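Local coordinates for protein neuraminidase (Influenza A virus, PDB 4K3Y) that is a neuraminidase-like surface protein of a bat influenza A virus, a tetrameric beta-propeller of the sialidase family whose function is uncertain, at residues C[113-125]-C[133-145]. Sequence-based numbering, arbitrary orientation.
Sequences VLSVAGDGFVSIL and TIHPTNGGPLRTQ
L142 lays its CB and CD2 against V122, the two side chains crossing at about a right angle, with V122 CG2 3.9 Å from L142 CB. V122 CG2 takes this place because it stands anti to the carbonyl carbon, while CG1 lies anti to the backbone N. On the sheet face that carries V122 and I134, V122 CB meets I134 CB at 4.1 Å, and the I124 and I134 CD1 methyls touch at 4.0 Å; L176 and Y174 of strand 170-177 continue this apolar layer into the next propeller blade. Antiparallel hydrogen bonds, V122 N to I134 O (2.9 Å, 173°) and I134 N to V122 O (2.8 Å, 166°), join the outermost strand 129-134 to strand 121-126 in a four-stranded blade. Beyond it the chain loops back through cis-P141, and L142 N hydrogen-bonds G120 O (3.2 Å, 150°) on a lone pair. G120 and F121 both face A117, a G1 bulge closing the 113-117/121-125 hairpin. Farther along, the T144 and V116 side chains run past each other in opposite directions, CG2 to CG2 at 3.5 Å, while T144 OG1 bonds to S101 OG. Three backbone bonds plus a weak one from T133 OG1 to V122 O thus accompany mainly apolar side-chain packing.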
loop_
_atom_site.group_PDB
_atom_site.type_symbol
_atom_site.label_atom_id
_atom_site.label_comp_id
_atom_site.label_asym_id
_atom_site.label_seq_id
_atom_site.Cartn_x
_atom_site.Cartn_y
_atom_site.Cartn_z
ATOM N N VAL C 113 -19.432 7.991 -6.941
ATOM C CA VAL C 113 -20.092 7.117 -5.987
ATOM C C VAL C 113 -21.412 7.722 -5.511
ATOM O O VAL C 113 -21.426 8.774 -4.861
ATOM C CB VAL C 113 -19.191 6.858 -4.772
ATOM C CG1 VAL C 113 -19.940 6.065 -3.704
ATOM C CG2 VAL C 113 -17.919 6.135 -5.197
ATOM N N LEU C 114 -22.523 7.066 -5.841
ATOM C CA LEU C 114 -23.815 7.476 -5.293
ATOM C C LEU C 114 -24.113 6.686 -4.036
ATOM O O LEU C 114 -24.172 5.459 -4.073
ATOM C CB LEU C 114 -24.941 7.298 -6.301
ATOM C CG LEU C 114 -24.731 8.153 -7.546
ATOM C CD1 LEU C 114 -24.026 7.333 -8.626
ATOM C CD2 LEU C 114 -26.045 8.727 -8.046
ATOM N N SER C 115 -24.295 7.397 -2.927
ATOM C CA SER C 115 -24.498 6.761 -1.633
ATOM C C SER C 115 -25.730 7.316 -0.916
ATOM O O SER C 115 -25.858 8.529 -0.730
ATOM C CB SER C 115 -23.243 6.922 -0.765
ATOM O OG SER C 115 -23.364 6.204 0.455
ATOM N N VAL C 116 -26.634 6.415 -0.525
ATOM C CA VAL C 116 -27.822 6.766 0.261
ATOM C C VAL C 116 -27.496 6.817 1.754
ATOM O O VAL C 116 -26.941 5.871 2.302
ATOM C CB VAL C 116 -28.971 5.738 0.065
ATOM C CG1 VAL C 116 -30.172 6.086 0.963
ATOM C CG2 VAL C 116 -29.395 5.674 -1.391
ATOM N N ALA C 117 -27.868 7.909 2.409
ATOM C CA ALA C 117 -27.556 8.108 3.818
ATOM C C ALA C 117 -28.715 8.815 4.507
ATOM O O ALA C 117 -29.718 9.136 3.860
ATOM C CB ALA C 117 -26.268 8.917 3.968
ATOM N N GLY C 118 -28.575 9.053 5.811
ATOM C CA GLY C 118 -29.577 9.775 6.582
ATOM C C GLY C 118 -30.961 9.154 6.531
ATOM O O GLY C 118 -31.133 7.975 6.845
ATOM N N ASP C 119 -31.945 9.951 6.125
ATOM C CA ASP C 119 -33.327 9.491 5.999
ATOM C C ASP C 119 -33.622 9.001 4.575
ATOM O O ASP C 119 -34.769 8.662 4.237
ATOM C CB ASP C 119 -34.289 10.614 6.406
ATOM C CG ASP C 119 -33.800 11.995 5.972
ATOM O OD1 ASP C 119 -33.358 12.143 4.809
ATOM O OD2 ASP C 119 -33.856 12.931 6.803
ATOM N N GLY C 120 -32.573 8.965 3.751
ATOM C CA GLY C 120 -32.691 8.520 2.379
ATOM C C GLY C 120 -32.495 9.584 1.308
ATOM O O GLY C 120 -33.179 9.566 0.283
ATOM N N PHE C 121 -31.573 10.515 1.528
ATOM C CA PHE C 121 -31.121 11.378 0.437
ATOM C C PHE C 121 -29.890 10.732 -0.201
ATOM O O PHE C 121 -29.220 9.894 0.408
ATOM C CB PHE C 121 -30.770 12.776 0.936
ATOM C CG PHE C 121 -29.691 12.784 1.987
ATOM C CD1 PHE C 121 -30.014 12.635 3.332
ATOM C CD2 PHE C 121 -28.354 12.927 1.632
ATOM C CE1 PHE C 121 -29.026 12.632 4.303
ATOM C CE2 PHE C 121 -27.362 12.920 2.598
ATOM C CZ PHE C 121 -27.697 12.775 3.936
ATOM N N VAL C 122 -29.591 11.108 -1.432
ATOM C CA VAL C 122 -28.414 10.563 -2.080
ATOM C C VAL C 122 -27.311 11.607 -2.184
ATOM O O VAL C 122 -27.510 12.671 -2.762
ATOM C CB VAL C 122 -28.743 10.020 -3.468
ATOM C CG1 VAL C 122 -27.460 9.724 -4.237
ATOM C CG2 VAL C 122 -29.611 8.776 -3.336
ATOM N N SER C 123 -26.152 11.304 -1.614
ATOM C CA SER C 123 -24.990 12.159 -1.790
ATOM C C SER C 123 -24.179 11.627 -2.962
ATOM O O SER C 123 -24.070 10.414 -3.153
ATOM C CB SER C 123 -24.151 12.243 -0.503
ATOM O OG SER C 123 -23.768 10.963 -0.020
ATOM N N ILE C 124 -23.649 12.530 -3.777
ATOM C CA ILE C 124 -22.783 12.119 -4.884
ATOM C C ILE C 124 -21.327 12.512 -4.623
ATOM O O ILE C 124 -21.017 13.683 -4.370
ATOM C CB ILE C 124 -23.260 12.685 -6.238
ATOM C CG1 ILE C 124 -24.749 12.365 -6.441
ATOM C CG2 ILE C 124 -22.398 12.138 -7.376
ATOM C CD1 ILE C 124 -25.313 12.824 -7.765
ATOM N N LEU C 125 -20.434 11.526 -4.665
ATOM C CA LEU C 125 -19.010 11.800 -4.487
ATOM C C LEU C 125 -18.217 11.544 -5.770
ATOM O O LEU C 125 -18.361 10.497 -6.410
ATOM C CB LEU C 125 -18.426 11.019 -3.306
ATOM C CG LEU C 125 -19.045 11.298 -1.934
ATOM C CD1 LEU C 125 -20.216 10.342 -1.677
ATOM C CD2 LEU C 125 -18.012 11.200 -0.835
ATOM N N THR C 133 -26.188 16.398 -4.613
ATOM C CA THR C 133 -27.058 15.713 -3.680
ATOM C C THR C 133 -28.477 15.622 -4.260
ATOM O O THR C 133 -28.985 16.593 -4.834
ATOM C CB THR C 133 -27.044 16.402 -2.295
ATOM O OG1 THR C 133 -27.868 15.673 -1.380
ATOM C CG2 THR C 133 -27.546 17.832 -2.394
ATOM N N ILE C 134 -29.100 14.447 -4.134
ATOM C CA ILE C 134 -30.425 14.212 -4.701
ATOM C C ILE C 134 -31.463 13.893 -3.631
ATOM O O ILE C 134 -31.177 13.152 -2.686
ATOM C CB ILE C 134 -30.393 13.071 -5.723
ATOM C CG1 ILE C 134 -29.382 13.383 -6.829
ATOM C CG2 ILE C 134 -31.785 12.847 -6.309
ATOM C CD1 ILE C 134 -29.290 12.299 -7.901
ATOM N N HIS C 135 -32.669 14.446 -3.784
ATOM C CA HIS C 135 -33.702 14.319 -2.751
ATOM C C HIS C 135 -35.017 13.708 -3.225
ATOM O O HIS C 135 -35.416 13.873 -4.389
ATOM C CB HIS C 135 -33.949 15.669 -2.082
ATOM C CG HIS C 135 -32.720 16.254 -1.480
ATOM N ND1 HIS C 135 -31.811 16.993 -2.211
ATOM C CD2 HIS C 135 -32.217 16.178 -0.222
ATOM C CE1 HIS C 135 -30.819 17.366 -1.427
ATOM N NE2 HIS C 135 -31.041 16.885 -0.213
ATOM N N PRO C 136 -35.693 12.985 -2.314
ATOM C CA PRO C 136 -36.962 12.340 -2.668
ATOM C C PRO C 136 -38.090 13.341 -2.869
ATOM O O PRO C 136 -38.302 14.224 -2.043
ATOM C CB PRO C 136 -37.250 11.429 -1.459
ATOM C CG PRO C 136 -36.460 12.027 -0.324
ATOM C CD PRO C 136 -35.243 12.644 -0.948
ATOM N N THR C 137 -38.790 13.204 -3.988
ATOM C CA THR C 137 -40.060 13.880 -4.188
ATOM C C THR C 137 -41.150 13.050 -3.504
ATOM O O THR C 137 -41.838 13.522 -2.591
ATOM C CB THR C 137 -40.382 14.035 -5.702
ATOM O OG1 THR C 137 -41.363 13.072 -6.112
ATOM C CG2 THR C 137 -39.124 13.833 -6.534
ATOM N N ASN C 138 -41.251 11.791 -3.935
ATOM C CA ASN C 138 -42.368 10.914 -3.603
ATOM C C ASN C 138 -42.247 10.057 -2.324
ATOM O O ASN C 138 -42.639 8.886 -2.325
ATOM C CB ASN C 138 -42.719 10.022 -4.806
ATOM C CG ASN C 138 -43.437 10.784 -5.921
ATOM O OD1 ASN C 138 -43.342 10.411 -7.092
ATOM N ND2 ASN C 138 -44.165 11.847 -5.560
ATOM N N GLY C 139 -41.726 10.635 -1.240
ATOM C CA GLY C 139 -41.821 10.006 0.070
ATOM C C GLY C 139 -40.581 9.318 0.625
ATOM O O GLY C 139 -40.372 9.294 1.845
ATOM N N GLY C 140 -39.766 8.741 -0.257
ATOM C CA GLY C 140 -38.539 8.087 0.159
ATOM C C GLY C 140 -38.800 6.732 0.789
ATOM O O GLY C 140 -39.955 6.336 0.966
ATOM N N PRO C 141 -37.723 6.011 1.145
ATOM C CA PRO C 141 -36.360 6.519 1.005
ATOM C C PRO C 141 -35.839 6.275 -0.416
ATOM O O PRO C 141 -36.286 5.334 -1.092
ATOM C CB PRO C 141 -35.593 5.661 2.012
ATOM C CG PRO C 141 -36.270 4.314 1.894
ATOM C CD PRO C 141 -37.736 4.600 1.583
ATOM N N LEU C 142 -34.930 7.133 -0.871
ATOM C CA LEU C 142 -34.276 6.951 -2.168
ATOM C C LEU C 142 -33.487 5.642 -2.207
ATOM O O LEU C 142 -32.975 5.178 -1.174
ATOM C CB LEU C 142 -33.353 8.137 -2.480
ATOM C CG LEU C 142 -33.846 9.195 -3.476
ATOM C CD1 LEU C 142 -35.374 9.269 -3.555
ATOM C CD2 LEU C 142 -33.275 10.559 -3.137
ATOM N N ARG C 143 -33.395 5.048 -3.395
ATOM C CA ARG C 143 -32.689 3.776 -3.573
ATOM C C ARG C 143 -31.803 3.770 -4.816
ATOM O O ARG C 143 -32.301 3.928 -5.943
ATOM C CB ARG C 143 -33.696 2.634 -3.723
ATOM C CG ARG C 143 -34.443 2.227 -2.468
ATOM C CD ARG C 143 -35.817 1.683 -2.852
ATOM N NE ARG C 143 -36.826 2.701 -2.614
ATOM C CZ ARG C 143 -37.939 2.852 -3.321
ATOM N NH1 ARG C 143 -38.216 2.044 -4.333
ATOM N NH2 ARG C 143 -38.784 3.818 -3.000
ATOM N N THR C 144 -30.502 3.548 -4.626
ATOM C CA THR C 144 -29.599 3.338 -5.772
ATOM C C THR C 144 -29.795 1.962 -6.415
ATOM O O THR C 144 -30.531 1.120 -5.892
ATOM C CB THR C 144 -28.131 3.471 -5.374
ATOM O OG1 THR C 144 -27.688 2.258 -4.746
ATOM C CG2 THR C 144 -27.947 4.651 -4.423
ATOM N N GLN C 145 -29.119 1.720 -7.531
ATOM C CA GLN C 145 -29.328 0.471 -8.252
ATOM C C GLN C 145 -28.507 -0.676 -7.672
ATOM O O GLN C 145 -28.623 -1.822 -8.135
ATOM C CB GLN C 145 -29.026 0.643 -9.732
ATOM C CG GLN C 145 -27.803 1.486 -9.999
ATOM C CD GLN C 145 -27.564 1.712 -11.481
ATOM O OE1 GLN C 145 -27.021 2.745 -11.890
ATOM N NE2 GLN C 145 -27.947 0.735 -12.294
#